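Local coordinates for FERM, ARHGEF and pleckstrin domain-containing protein 2 (Mus musculus, PDB 6D2K), which acts as a guanine nucleotide exchange factor that activates RAC1, takes part in semaphorin responses and integrin regulation, and is represented here by its three-lobed FERM domain, at residues E269-N272 / F273-C277; G30-L33 / L34-W38; P89-P92 / G93-Q96; A211-M215 / G216-F220; D23-P26 / K27-G30. All blocks are in the same frame, centred on the assembly; numbering follows the deposited sequence.

Contact 1 (E269-N272 / F273-C277); sequences ECKN and FWKIC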
loop_
_atom_site.group_PDB
_atom_site.type_symbol
_atom_site.label_atom_id
_atom_site.label_comp_id
_atom_site.label_asym_id
_atom_site.label_seq_id
_atom_site.Cartn_x
_atom_site.Cartn_y
_atom_site.Cartn_z
ATOM N N GLU A 269 5.371 2.679 -16.678
ATOM C CA GLU A 269 5.348 3.294 -15.340
ATOM C C GLU A 269 4.388 4.471 -15.308
ATOM O O GLU A 269 3.671 4.693 -14.328
ATOM C CB GLU A 269 6.747 3.767 -14.933
ATOM C CG GLU A 269 7.716 2.622 -14.615
ATOM C CD GLU A 269 9.154 3.092 -14.461
ATOM O OE1 GLU A 269 9.654 3.166 -13.318
ATOM O OE2 GLU A 269 9.789 3.389 -15.485
ATOM N N CYS A 270 4.392 5.250 -16.385
ATOM C CA CYS A 270 3.478 6.378 -16.491
ATOM C C CYS A 270 2.027 5.878 -16.470
ATOM O O CYS A 270 1.183 6.392 -15.721
ATOM C CB CYS A 270 3.767 7.142 -17.788
ATOM S SG CYS A 270 2.780 8.630 -17.915
ATOM N N LYS A 271 1.740 4.880 -17.304
ATOM C CA LYS A 271 0.400 4.304 -17.403
ATOM C C LYS A 271 -0.072 3.771 -16.052
ATOM O O LYS A 271 -1.222 3.982 -15.657
ATOM C CB LYS A 271 0.409 3.168 -18.422
ATOM C CG LYS A 271 -0.931 2.471 -18.606
ATOM C CD LYS A 271 -0.850 1.535 -19.806
ATOM C CE LYS A 271 -2.169 0.846 -20.102
ATOM N NZ LYS A 271 -2.057 0.067 -21.381
ATOM N N ASN A 272 0.815 3.070 -15.365
ATOM C CA ASN A 272 0.472 2.520 -14.064
ATOM C C ASN A 272 0.163 3.597 -13.036
ATOM O O ASN A 272 -0.736 3.420 -12.225
ATOM C CB ASN A 272 1.586 1.613 -13.566
ATOM C CG ASN A 272 1.639 0.309 -14.317
ATOM O OD1 ASN A 272 0.659 -0.095 -14.947
ATOM N ND2 ASN A 272 2.781 -0.369 -14.250
ATOM N N PHE A 273 0.912 4.696 -13.045
ATOM C CA PHE A 273 0.602 5.797 -12.132
ATOM C C PHE A 273 -0.725 6.455 -12.493
ATOM O O PHE A 273 -1.536 6.772 -11.616
ATOM C CB PHE A 273 1.715 6.849 -12.080
ATOM C CG PHE A 273 1.457 7.929 -11.058
ATOM C CD1 PHE A 273 1.348 7.610 -9.720
ATOM C CD2 PHE A 273 1.303 9.247 -11.436
ATOM C CE1 PHE A 273 1.084 8.599 -8.769
ATOM C CE2 PHE A 273 1.053 10.235 -10.489
ATOM C CZ PHE A 273 0.940 9.903 -9.153
ATOM N N TRP A 274 -0.950 6.679 -13.782
ATOM C CA TRP A 274 -2.231 7.194 -14.222
ATOM C C TRP A 274 -3.378 6.315 -13.726
ATOM O O TRP A 274 -4.383 6.815 -13.218
ATOM C CB TRP A 274 -2.252 7.294 -15.762
ATOM C CG TRP A 274 -3.575 7.695 -16.319
ATOM C CD1 TRP A 274 -4.091 8.967 -16.418
ATOM C CD2 TRP A 274 -4.556 6.824 -16.882
ATOM N NE1 TRP A 274 -5.341 8.922 -16.992
ATOM C CE2 TRP A 274 -5.648 7.624 -17.289
ATOM C CE3 TRP A 274 -4.617 5.445 -17.090
ATOM C CZ2 TRP A 274 -6.784 7.091 -17.877
ATOM C CZ3 TRP A 274 -5.754 4.915 -17.673
ATOM C CH2 TRP A 274 -6.817 5.742 -18.072
ATOM N N LYS A 275 -3.230 5.005 -13.880
ATOM C CA LYS A 275 -4.294 4.074 -13.489
ATOM C C LYS A 275 -4.626 4.196 -12.002
ATOM O O LYS A 275 -5.796 4.265 -11.635
ATOM C CB LYS A 275 -3.916 2.619 -13.799
ATOM C CG LYS A 275 -3.923 2.222 -15.293
ATOM C CD LYS A 275 -3.665 0.720 -15.449
ATOM C CE LYS A 275 -3.821 0.282 -16.903
ATOM N NZ LYS A 275 -3.519 -1.164 -17.085
ATOM N N ILE A 276 -3.606 4.223 -11.148
ATOM C CA ILE A 276 -3.874 4.273 -9.707
ATOM C C ILE A 276 -4.473 5.621 -9.324
ATOM O O ILE A 276 -5.304 5.697 -8.410
ATOM C CB ILE A 276 -2.638 3.909 -8.841
ATOM C CG1 ILE A 276 -3.048 3.717 -7.362
ATOM C CG2 ILE A 276 -1.587 4.983 -8.917
ATOM C CD1 ILE A 276 -4.021 2.579 -7.129
ATOM N N CYS A 277 -4.086 6.686 -10.023
ATOM C CA CYS A 277 -4.697 7.993 -9.749
ATOM C C CYS A 277 -6.173 8.007 -10.116
ATOM O O CYS A 277 -7.008 8.481 -9.348
ATOM C CB CYS A 277 -3.992 9.122 -10.487
ATOM S SG CYS A 277 -2.371 9.545 -9.870
#

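Contact 2 (G30-L33 / L34-W38); sequences GQVL and LTQVW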
loop_
_atom_site.group_PDB
_atom_site.type_symbol
_atom_site.label_atom_id
_atom_site.label_comp_id
_atom_site.label_asym_id
_atom_site.label_seq_id
_atom_site.Cartn_x
_atom_site.Cartn_y
_atom_site.Cartn_z
ATOM N N GLY A 30 -8.927 -11.420 -13.595
ATOM C CA GLY A 30 -8.388 -11.276 -12.249
ATOM C C GLY A 30 -9.415 -11.381 -11.128
ATOM O O GLY A 30 -9.123 -11.899 -10.049
ATOM N N GLN A 31 -10.627 -10.899 -11.378
ATOM C CA GLN A 31 -11.676 -10.931 -10.360
ATOM C C GLN A 31 -11.914 -12.328 -9.785
ATOM O O GLN A 31 -12.201 -12.476 -8.598
ATOM C CB GLN A 31 -12.983 -10.374 -10.926
ATOM C CG GLN A 31 -14.047 -10.153 -9.869
ATOM C CD GLN A 31 -13.568 -9.241 -8.752
ATOM O OE1 GLN A 31 -13.286 -8.063 -8.981
ATOM N NE2 GLN A 31 -13.478 -9.779 -7.539
ATOM N N VAL A 32 -11.806 -13.355 -10.620
ATOM C CA VAL A 32 -11.989 -14.728 -10.152
ATOM C C VAL A 32 -11.034 -15.083 -9.002
ATOM O O VAL A 32 -11.435 -15.698 -8.005
ATOM C CB VAL A 32 -11.845 -15.739 -11.316
ATOM C CG1 VAL A 32 -12.078 -17.152 -10.826
ATOM C CG2 VAL A 32 -12.816 -15.379 -12.434
ATOM N N LEU A 33 -9.773 -14.676 -9.132
ATOM C CA LEU A 33 -8.776 -14.924 -8.103
ATOM C C LEU A 33 -9.026 -14.023 -6.900
ATOM O O LEU A 33 -8.942 -14.472 -5.760
ATOM C CB LEU A 33 -7.362 -14.687 -8.645
ATOM C CG LEU A 33 -6.240 -14.796 -7.606
ATOM C CD1 LEU A 33 -6.221 -16.159 -6.901
ATOM C CD2 LEU A 33 -4.882 -14.493 -8.253
ATOM N N LEU A 34 -9.317 -12.755 -7.170
ATOM C CA LEU A 34 -9.598 -11.791 -6.110
ATOM C C LEU A 34 -10.720 -12.322 -5.213
ATOM O O LEU A 34 -10.576 -12.383 -3.997
ATOM C CB LEU A 34 -9.960 -10.428 -6.704
ATOM C CG LEU A 34 -8.860 -9.676 -7.470
ATOM C CD1 LEU A 34 -9.425 -8.550 -8.310
ATOM C CD2 LEU A 34 -7.788 -9.143 -6.518
ATOM N N THR A 35 -11.819 -12.745 -5.828
ATOM C CA THR A 35 -12.953 -13.290 -5.078
ATOM C C THR A 35 -12.639 -14.577 -4.298
ATOM O O THR A 35 -13.127 -14.758 -3.179
ATOM C CB THR A 35 -14.181 -13.488 -5.992
ATOM O OG1 THR A 35 -14.642 -12.210 -6.456
ATOM C CG2 THR A 35 -15.305 -14.183 -5.236
ATOM N N GLN A 36 -11.829 -15.470 -4.863
ATOM C CA GLN A 36 -11.412 -16.648 -4.111
ATOM C C GLN A 36 -10.627 -16.223 -2.873
ATOM O O GLN A 36 -10.775 -16.809 -1.802
ATOM C CB GLN A 36 -10.594 -17.625 -4.973
ATOM C CG GLN A 36 -11.412 -18.322 -6.059
ATOM C CD GLN A 36 -10.676 -19.487 -6.718
ATOM O OE1 GLN A 36 -9.598 -19.892 -6.277
ATOM N NE2 GLN A 36 -11.265 -20.033 -7.778
ATOM N N VAL A 37 -9.805 -15.186 -3.015
ATOM C CA VAL A 37 -9.021 -14.716 -1.882
ATOM C C VAL A 37 -9.915 -14.074 -0.833
ATOM O O VAL A 37 -9.743 -14.333 0.357
ATOM C CB VAL A 37 -7.920 -13.728 -2.294
ATOM C CG1 VAL A 37 -7.237 -13.176 -1.049
ATOM C CG2 VAL A 37 -6.910 -14.422 -3.200
ATOM N N TRP A 38 -10.861 -13.250 -1.271
ATOM C CA TRP A 38 -11.775 -12.594 -0.334
ATOM C C TRP A 38 -12.594 -13.633 0.435
ATOM O O TRP A 38 -12.938 -13.430 1.596
ATOM C CB TRP A 38 -12.730 -11.630 -1.043
ATOM C CG TRP A 38 -12.097 -10.550 -1.916
ATOM C CD1 TRP A 38 -12.706 -9.862 -2.916
ATOM C CD2 TRP A 38 -10.744 -10.065 -1.863
ATOM N NE1 TRP A 38 -11.832 -8.975 -3.488
ATOM C CE2 TRP A 38 -10.620 -9.081 -2.861
ATOM C CE3 TRP A 38 -9.632 -10.366 -1.070
ATOM C CZ2 TRP A 38 -9.421 -8.390 -3.092
ATOM C CZ3 TRP A 38 -8.437 -9.677 -1.303
ATOM C CH2 TRP A 38 -8.351 -8.702 -2.301
HETATM O O HOH W 1 -12.983 -7.312 -5.646
#

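Contact 3 (P89-P92 / G93-Q96); sequences PPDP and GQLQ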
loop_
_atom_site.group_PDB
_atom_site.type_symbol
_atom_site.label_atom_id
_atom_site.label_comp_id
_atom_site.label_asym_id
_atom_site.label_seq_id
_atom_site.Cartn_x
_atom_site.Cartn_y
_atom_site.Cartn_z
ATOM N N PRO A 89 -7.779 5.065 3.412
ATOM C CA PRO A 89 -8.670 6.178 3.768
ATOM C C PRO A 89 -8.065 6.998 4.906
ATOM O O PRO A 89 -7.171 6.518 5.602
ATOM C CB PRO A 89 -9.931 5.457 4.237
ATOM C CG PRO A 89 -9.398 4.208 4.892
ATOM C CD PRO A 89 -8.208 3.800 4.037
ATOM N N PRO A 90 -8.539 8.237 5.090
ATOM C CA PRO A 90 -7.974 9.105 6.124
ATOM C C PRO A 90 -8.203 8.595 7.553
ATOM O O PRO A 90 -7.373 8.881 8.418
ATOM C CB PRO A 90 -8.697 10.442 5.896
ATOM C CG PRO A 90 -9.915 10.096 5.116
ATOM C CD PRO A 90 -9.586 8.898 4.297
ATOM N N ASP A 91 -9.281 7.854 7.798
ATOM C CA ASP A 91 -9.607 7.397 9.160
ATOM C C ASP A 91 -9.872 5.896 9.161
ATOM O O ASP A 91 -11.017 5.461 9.222
ATOM C CB ASP A 91 -10.829 8.161 9.698
ATOM C CG ASP A 91 -10.934 8.133 11.226
ATOM O OD1 ASP A 91 -10.227 7.330 11.872
ATOM O OD2 ASP A 91 -11.729 8.931 11.779
ATOM N N PRO A 92 -8.805 5.087 9.087
ATOM C CA PRO A 92 -9.023 3.641 8.996
ATOM C C PRO A 92 -9.589 3.043 10.291
ATOM O O PRO A 92 -10.134 1.937 10.266
ATOM C CB PRO A 92 -7.618 3.084 8.711
ATOM C CG PRO A 92 -6.675 4.146 9.168
ATOM C CD PRO A 92 -7.385 5.461 8.978
ATOM N N GLY A 93 -9.480 3.769 11.400
ATOM C CA GLY A 93 -10.108 3.333 12.635
ATOM C C GLY A 93 -11.614 3.233 12.469
ATOM O O GLY A 93 -12.291 2.488 13.197
ATOM N N GLN A 94 -12.145 3.982 11.499
ATOM C CA GLN A 94 -13.578 3.945 11.215
ATOM C C GLN A 94 -14.023 2.871 10.202
ATOM O O GLN A 94 -15.193 2.808 9.833
ATOM C CB GLN A 94 -14.084 5.340 10.830
ATOM C CG GLN A 94 -13.871 6.370 11.933
ATOM C CD GLN A 94 -14.465 5.938 13.267
ATOM O OE1 GLN A 94 -15.657 5.650 13.367
ATOM N NE2 GLN A 94 -13.630 5.885 14.297
ATOM N N LEU A 95 -13.101 2.015 9.769
ATOM C CA LEU A 95 -13.498 0.832 9.018
ATOM C C LEU A 95 -14.496 0.012 9.842
ATOM O O LEU A 95 -14.414 -0.033 11.072
ATOM C CB LEU A 95 -12.278 -0.013 8.657
ATOM C CG LEU A 95 -11.304 0.561 7.624
ATOM C CD1 LEU A 95 -9.964 -0.149 7.741
ATOM C CD2 LEU A 95 -11.869 0.414 6.208
ATOM N N GLN A 96 -15.430 -0.649 9.169
ATOM C CA GLN A 96 -16.562 -1.275 9.862
ATOM C C GLN A 96 -16.249 -2.526 10.676
ATOM O O GLN A 96 -16.935 -2.814 11.657
ATOM C CB GLN A 96 -17.671 -1.597 8.863
ATOM C CG GLN A 96 -18.129 -0.406 8.060
ATOM C CD GLN A 96 -19.461 0.104 8.533
ATOM O OE1 GLN A 96 -20.479 -0.086 7.867
ATOM N NE2 GLN A 96 -19.471 0.744 9.701
HETATM O O HOH W 2 -8.155 5.873 12.339
HETATM O O HOH W 3 -11.129 6.301 14.434
#

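Contact 4 (A211-M215 / G216-F220); sequences AVSHM and GVLVF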
loop_
_atom_site.group_PDB
_atom_site.type_symbol
_atom_site.label_atom_id
_atom_site.label_comp_id
_atom_site.label_asym_id
_atom_site.label_seq_id
_atom_site.Cartn_x
_atom_site.Cartn_y
_atom_site.Cartn_z
ATOM N N ALA A 211 2.958 10.893 -6.054
ATOM C CA ALA A 211 2.155 9.965 -5.259
ATOM C C ALA A 211 0.696 10.346 -5.363
ATOM O O ALA A 211 0.347 11.386 -5.915
ATOM C CB ALA A 211 2.617 9.951 -3.795
ATOM N N VAL A 212 -0.173 9.492 -4.838
ATOM C CA VAL A 212 -1.595 9.806 -4.837
ATOM C C VAL A 212 -2.214 9.383 -3.508
ATOM O O VAL A 212 -1.781 8.405 -2.882
ATOM C CB VAL A 212 -2.328 9.173 -6.050
ATOM C CG1 VAL A 212 -2.330 7.667 -5.949
ATOM C CG2 VAL A 212 -3.749 9.731 -6.170
ATOM N N SER A 213 -3.197 10.148 -3.052
ATOM C CA SER A 213 -3.831 9.874 -1.757
ATOM C C SER A 213 -5.319 10.204 -1.853
ATOM O O SER A 213 -5.800 10.661 -2.894
ATOM C CB SER A 213 -3.204 10.729 -0.659
ATOM O OG SER A 213 -3.667 12.079 -0.760
ATOM N N HIS A 214 -6.046 9.977 -0.762
ATOM C CA HIS A 214 -7.461 10.301 -0.715
ATOM C C HIS A 214 -7.687 11.800 -0.972
ATOM O O HIS A 214 -8.789 12.221 -1.345
ATOM C CB HIS A 214 -8.049 9.882 0.646
ATOM C CG HIS A 214 -7.547 10.698 1.793
ATOM N ND1 HIS A 214 -6.416 10.365 2.504
ATOM C CD2 HIS A 214 -8.022 11.839 2.350
ATOM C CE1 HIS A 214 -6.208 11.269 3.445
ATOM N NE2 HIS A 214 -7.166 12.177 3.369
ATOM N N MET A 215 -6.643 12.600 -0.791
ATOM C CA MET A 215 -6.775 14.052 -0.979
ATOM C C MET A 215 -6.551 14.517 -2.412
ATOM O O MET A 215 -7.112 15.527 -2.833
ATOM C CB MET A 215 -5.803 14.802 -0.089
ATOM C CG MET A 215 -6.384 16.068 0.478
ATOM S SD MET A 215 -7.095 15.660 2.076
ATOM C CE MET A 215 -5.590 15.217 2.939
ATOM N N GLY A 216 -5.713 13.801 -3.152
ATOM C CA GLY A 216 -5.378 14.214 -4.505
ATOM C C GLY A 216 -4.032 13.688 -4.967
ATOM O O GLY A 216 -3.488 12.732 -4.402
ATOM N N VAL A 217 -3.502 14.304 -6.021
ATOM C CA VAL A 217 -2.207 13.929 -6.541
ATOM C C VAL A 217 -1.141 14.754 -5.858
ATOM O O VAL A 217 -1.292 15.969 -5.675
ATOM C CB VAL A 217 -2.158 14.096 -8.064
ATOM C CG1 VAL A 217 -0.777 13.716 -8.611
ATOM C CG2 VAL A 217 -3.238 13.229 -8.678
ATOM N N LEU A 218 -0.068 14.084 -5.466
ATOM C CA LEU A 218 0.932 14.681 -4.605
ATOM C C LEU A 218 2.297 14.737 -5.264
ATOM O O LEU A 218 2.661 13.850 -6.038
ATOM C CB LEU A 218 1.029 13.892 -3.288
ATOM C CG LEU A 218 -0.273 13.534 -2.566
ATOM C CD1 LEU A 218 0.055 12.705 -1.326
ATOM C CD2 LEU A 218 -1.038 14.768 -2.145
ATOM N N VAL A 219 3.054 15.785 -4.948
ATOM C CA VAL A 219 4.425 15.913 -5.417
ATOM C C VAL A 219 5.377 16.055 -4.237
ATOM O O VAL A 219 5.195 16.929 -3.383
ATOM C CB VAL A 219 4.611 17.132 -6.357
ATOM C CG1 VAL A 219 6.069 17.238 -6.803
ATOM C CG2 VAL A 219 3.705 16.997 -7.556
ATOM N N PHE A 220 6.380 15.185 -4.196
ATOM C CA PHE A 220 7.438 15.248 -3.198
ATOM C C PHE A 220 8.750 15.554 -3.910
ATOM O O PHE A 220 8.989 15.080 -5.014
ATOM C CB PHE A 220 7.574 13.906 -2.480
ATOM C CG PHE A 220 6.443 13.585 -1.554
ATOM C CD1 PHE A 220 6.625 13.650 -0.179
ATOM C CD2 PHE A 220 5.211 13.186 -2.039
ATOM C CE1 PHE A 220 5.597 13.337 0.689
ATOM C CE2 PHE A 220 4.178 12.873 -1.183
ATOM C CZ PHE A 220 4.371 12.950 0.195
#

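Contact 5 (D23-P26 / K27-G30); sequences DIEP and KCDG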
loop_
_atom_site.group_PDB
_atom_site.type_symbol
_atom_site.label_atom_id
_atom_site.label_comp_id
_atom_site.label_asym_id
_atom_site.label_seq_id
_atom_site.Cartn_x
_atom_site.Cartn_y
_atom_site.Cartn_z
ATOM N N ASP A 23 -5.665 -22.460 -7.305
ATOM C CA ASP A 23 -5.598 -23.008 -8.652
ATOM C C ASP A 23 -6.673 -22.369 -9.513
ATOM O O ASP A 23 -7.848 -22.358 -9.156
ATOM C CB ASP A 23 -5.757 -24.527 -8.606
ATOM C CG ASP A 23 -4.602 -25.205 -7.908
ATOM O OD1 ASP A 23 -3.441 -24.888 -8.244
ATOM O OD2 ASP A 23 -4.848 -26.052 -7.026
ATOM N N ILE A 24 -6.269 -21.808 -10.646
ATOM C CA ILE A 24 -7.208 -21.062 -11.466
ATOM C C ILE A 24 -6.881 -21.231 -12.940
ATOM O O ILE A 24 -5.722 -21.424 -13.306
ATOM C CB ILE A 24 -7.176 -19.574 -11.099
ATOM C CG1 ILE A 24 -8.361 -18.829 -11.712
ATOM C CG2 ILE A 24 -5.862 -18.954 -11.528
ATOM C CD1 ILE A 24 -8.623 -17.492 -11.065
ATOM N N GLU A 25 -7.908 -21.162 -13.780
ATOM C CA GLU A 25 -7.701 -21.198 -15.223
ATOM C C GLU A 25 -7.066 -19.898 -15.667
ATOM O O GLU A 25 -7.585 -18.822 -15.383
ATOM C CB GLU A 25 -9.017 -21.424 -15.960
ATOM C CG GLU A 25 -9.622 -22.786 -15.695
ATOM C CD GLU A 25 -10.984 -22.952 -16.332
ATOM O OE1 GLU A 25 -11.948 -22.321 -15.849
ATOM O OE2 GLU A 25 -11.086 -23.717 -17.315
ATOM N N PRO A 26 -5.926 -19.998 -16.359
ATOM C CA PRO A 26 -5.154 -18.813 -16.746
ATOM C C PRO A 26 -5.996 -17.776 -17.479
ATOM O O PRO A 26 -5.716 -16.587 -17.360
ATOM C CB PRO A 26 -4.073 -19.384 -17.663
ATOM C CG PRO A 26 -3.921 -20.807 -17.229
ATOM C CD PRO A 26 -5.277 -21.255 -16.774
ATOM N N LYS A 27 -7.021 -18.216 -18.204
ATOM C CA LYS A 27 -7.832 -17.307 -19.010
ATOM C C LYS A 27 -8.839 -16.504 -18.194
ATOM O O LYS A 27 -9.413 -15.541 -18.694
ATOM C CB LYS A 27 -8.584 -18.083 -20.088
ATOM C CG LYS A 27 -9.684 -18.965 -19.522
ATOM C CD LYS A 27 -10.383 -19.764 -20.608
ATOM C CE LYS A 27 -11.407 -20.698 -19.996
ATOM N NZ LYS A 27 -10.771 -21.530 -18.938
ATOM N N CYS A 28 -9.069 -16.914 -16.951
ATOM C CA CYS A 28 -9.999 -16.201 -16.078
ATOM C C CYS A 28 -9.554 -14.764 -15.825
ATOM O O CYS A 28 -8.360 -14.486 -15.722
ATOM C CB CYS A 28 -10.150 -16.926 -14.735
ATOM S SG CYS A 28 -11.007 -18.515 -14.826
ATOM N N ASP A 29 -10.521 -13.859 -15.724
ATOM C CA ASP A 29 -10.242 -12.479 -15.344
ATOM C C ASP A 29 -9.707 -12.445 -13.921
ATOM O O ASP A 29 -10.014 -13.320 -13.127
ATOM C CB ASP A 29 -11.511 -11.634 -15.419
ATOM C CG ASP A 29 -11.845 -11.200 -16.833
ATOM O OD1 ASP A 29 -12.948 -10.651 -17.031
ATOM O OD2 ASP A 29 -11.009 -11.398 -17.741
ATOM N N GLY A 30 -8.927 -11.420 -13.595
ATOM C CA GLY A 30 -8.388 -11.276 -12.249
ATOM C C GLY A 30 -9.415 -11.381 -11.128
ATOM O O GLY A 30 -9.123 -11.899 -10.049
#

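Contact 1 (E269-N272 / F273-C277)
Lys271 and Lys275, one helical turn apart, lay their alkyl chains obliquely across each other and touch where Lys271 CE lies 3.6 Å from Lys275 CE. The two start differently: Lys271 holds CG opposite its backbone N (chi1 179°), whereas Lys275 turns CG beside its own (chi1 -72°), which brings Lys275 CG back over the turn to 3.2 Å from Lys271 O. The contact is thus one of methylenes, although Lys271 NZ and Lys275 NZ are 4.7 Å apart; the like charges are probably eased because Lys275 NZ forms a salt bridge with Glu64 of the N-terminal lobe. Beneath the side chains runs the regular alpha-helical ladder: Phe273 N, Trp274 N, Lys275 N and Ile276 N each donate to the carbonyl four residues earlier, the straightest bond being Trp274 N to Cys270 O at 2.9 Å. An oxygen and a sulfur meet the rings. Lys271 O lies at the edge of the Trp274 indole, in its plane, 4.0 Å from CE3, while Cys277 SG sits over one face of the Phe273 ring, displaced toward its rim. The stretch belongs to helix 267-284, the C-terminal helix of the PH-like lobe. Phe273 meets Phe244 edge-to-face and packs on Leu210; Trp274 NE1 bonds to Leu237 O, and Cys270 rests on Phe239, anchoring the helix against strands 207-213, 236-240 and 243-247.

Contact 2 (G30-L33 / L34-W38)
Leu34 opens the second turn of helix 30-41 by packing back on the first: its CG stands 3.4 Å from Gly30 O, the same oxygen that accepts the nearly straight bond from Leu34 N. Its CB also meets the amide of Gln31, whose side chain passes across that of Leu34 at about a right angle. Thr35 is tied to Gln31 twice. Its N donates to Gln31 O, and its OG1, set beside its own backbone N (chi1 -65°), accepts from Gln31 NE2 at 2.9 Å, lying in the plane of the amide. Gln31 can deliver that N-H because its chain bends at chi2 (56°) and folds the amide along the helix. Gln36 sends N to Val32 O, with its CG 3.3 Å from that carbonyl oxygen. Val37 bonds to Leu33 O and sets CG2 4.1 Å from Leu33 CD1, on the side where both residues pack against Phe22 and Leu51 of the ubiquitin-like sheet. Trp38 brings its indole round to the polar side, one face over Leu34 O, and its NE1 donates to a water at 3.0 Å; the water also accepts from Gln31 NE2. Both amide protons of Gln31 are therefore used, one by the hydroxyl and one by the water, which fixes the rotation of the amide and links three residues along the polar flank of the helix, while the leucines and Val37 supply the apolar one.

Contact 3 (P89-P92 / G93-Q96)
Two consecutive 3-10-type turns shape the loop between strand 79-85 and helix 98-113, where Asp91 and Pro92 reach over Gly93 to Gln94 and Leu95. Gln94 N donates to Asp91 O at 2.9 Å and Leu95 N to Pro92 O at 3.0 Å; in both the donor stands well above the carbonyl plane, as the tight winding demands. The side chains of Asp91 and Gln94 run alongside, pointing the same way, and Asp91 OD2 comes 3.3 Å from Gln94 CG. A water completes the polar edge, donating to Asp91 OD1 at 2.6 Å and accepting from Gly93 N. That carboxylate oxygen thus holds the start of the turn through water, with Arg188 NE as a long, weak ion-pair partner. On the apolar side Leu95, with CG beside its backbone N (chi1 -69°), tucks CD1 4.1 Å from Pro92 CB, and both residues bear on Phe104 of helix 98-113. Pro92 also packs on Leu184. Such a proline-started run of i to i+3 bonds is characteristic of a short 3-10 turn, here in the link that carries the chain from the ubiquitin-like lobe into the helical central lobe of the FERM domain.

Contact 4 (A211-M215 / G216-F220)
Ala211 and Leu218 form a hydrogen-bonded antiparallel pair in the hairpin of strands 207-213 and 216-221, with Ala211 N donating to Leu218 O at 3.0 Å and Leu218 N to Ala211 O at 2.8 Å. Nearer the turn, Ser213 N gives Gly216 O a bond of 2.9 Å; the return bond from Gly216 N to Ser213 O is longer and bent. Between these pairs Val212 CA-H also approaches Gly216 O. The turn has its own side-chain bond: Ser213 OG, placed between its backbone N and carbonyl carbon (chi1 76°), accepts from Met215 N at 3.0 Å, an ST turn. Gly216 follows with phi 155° and psi -162°, where a CB would run into Met215 O, so the absence of a side chain lets the strand resume directly after the turn. Packing contacts divide between the two faces. On one, Ala211 CB lies 4.3 Å from Leu218 CB and 4.2 Å from Phe220 CE2, and Leu218 CD1 reaches over to the CB and OG of Ser213. On the other, Val212 CG2 faces Val217 CG2 at 4.3 Å. Ala211 and Leu218 pack on Ile195, while Val212 and Val217 turn toward Cys277 of helix 267-284, the helix lying over that face of the PH-like sheet. Strand 224-230 continues the sheet beyond Val217 and Val219, and Trp231 NE1 bonds to Ser213 O beside the turn.

Contact 5 (D23-P26 / K27-G30)
Glu25 to Cys28 make a type I beta turn, closed by Cys28 N donating to Glu25 O at 2.9 Å from above the carbonyl plane. The turn takes the chain from strand 19-24 toward helix 30-41 in the ubiquitin-like N-terminal lobe, with Pro26 and Lys27 at its corners; the ring of Pro26 suits the first corner because it already restricts phi (-53°). The side chains of Glu25 and Lys27 lie side by side, pointing the same way, and end in a salt bridge, Lys27 NZ to Glu25 OE2 at 2.7 Å. NZ comes from above the carboxylate, 85° out of its plane. Lys27 gets there by turning CG between its backbone N and carbonyl carbon (chi1 70°) and bending again at its last torsion, so that the ammonium group folds back over Glu25 and also lies 3.5 Å from Glu25 CB. Glu25 OE2 has a second partner in the backbone N of Glu5, which ties the turn to the N-terminal tail and probably helps keep the carboxylate charged. Beneath the bridge the contacts are apolar. Ile24, its CG1 opposite the backbone N, extends toward Cys28, and it also packs on Ile10, Ile69 and Leu33 within the lobe. Ile24 CG1 meets Cys28 CB at 4.0 Å, while Cys28 SG turns to the glutamate side, 3.7 Å from Glu25 CB.

Overall arrangement
Along the chain the order is contact 5, contact 2, contact 3, contact 4 and contact 1. Contacts 5 and 2 share Gly30 and lie in the ubiquitin-like lobe, their centres about 9 Å apart, with Ile24 of strand 19-24 packed under Val32 of helix 30-41. Contact 3 leads into the helical central lobe. Contacts 4 and 1, centres about 13 Å apart, belong to the PH-like lobe, where Cys277 and Ile276 of helix 267-284 meet Val212 of the hairpin. Pro90 touching His214 links contacts 3 and 4 across lobes, whereas the centres of contacts 4 and 5 are about 33 Å apart. The set thus samples all three lobes of the FERM module, which are packed against one another.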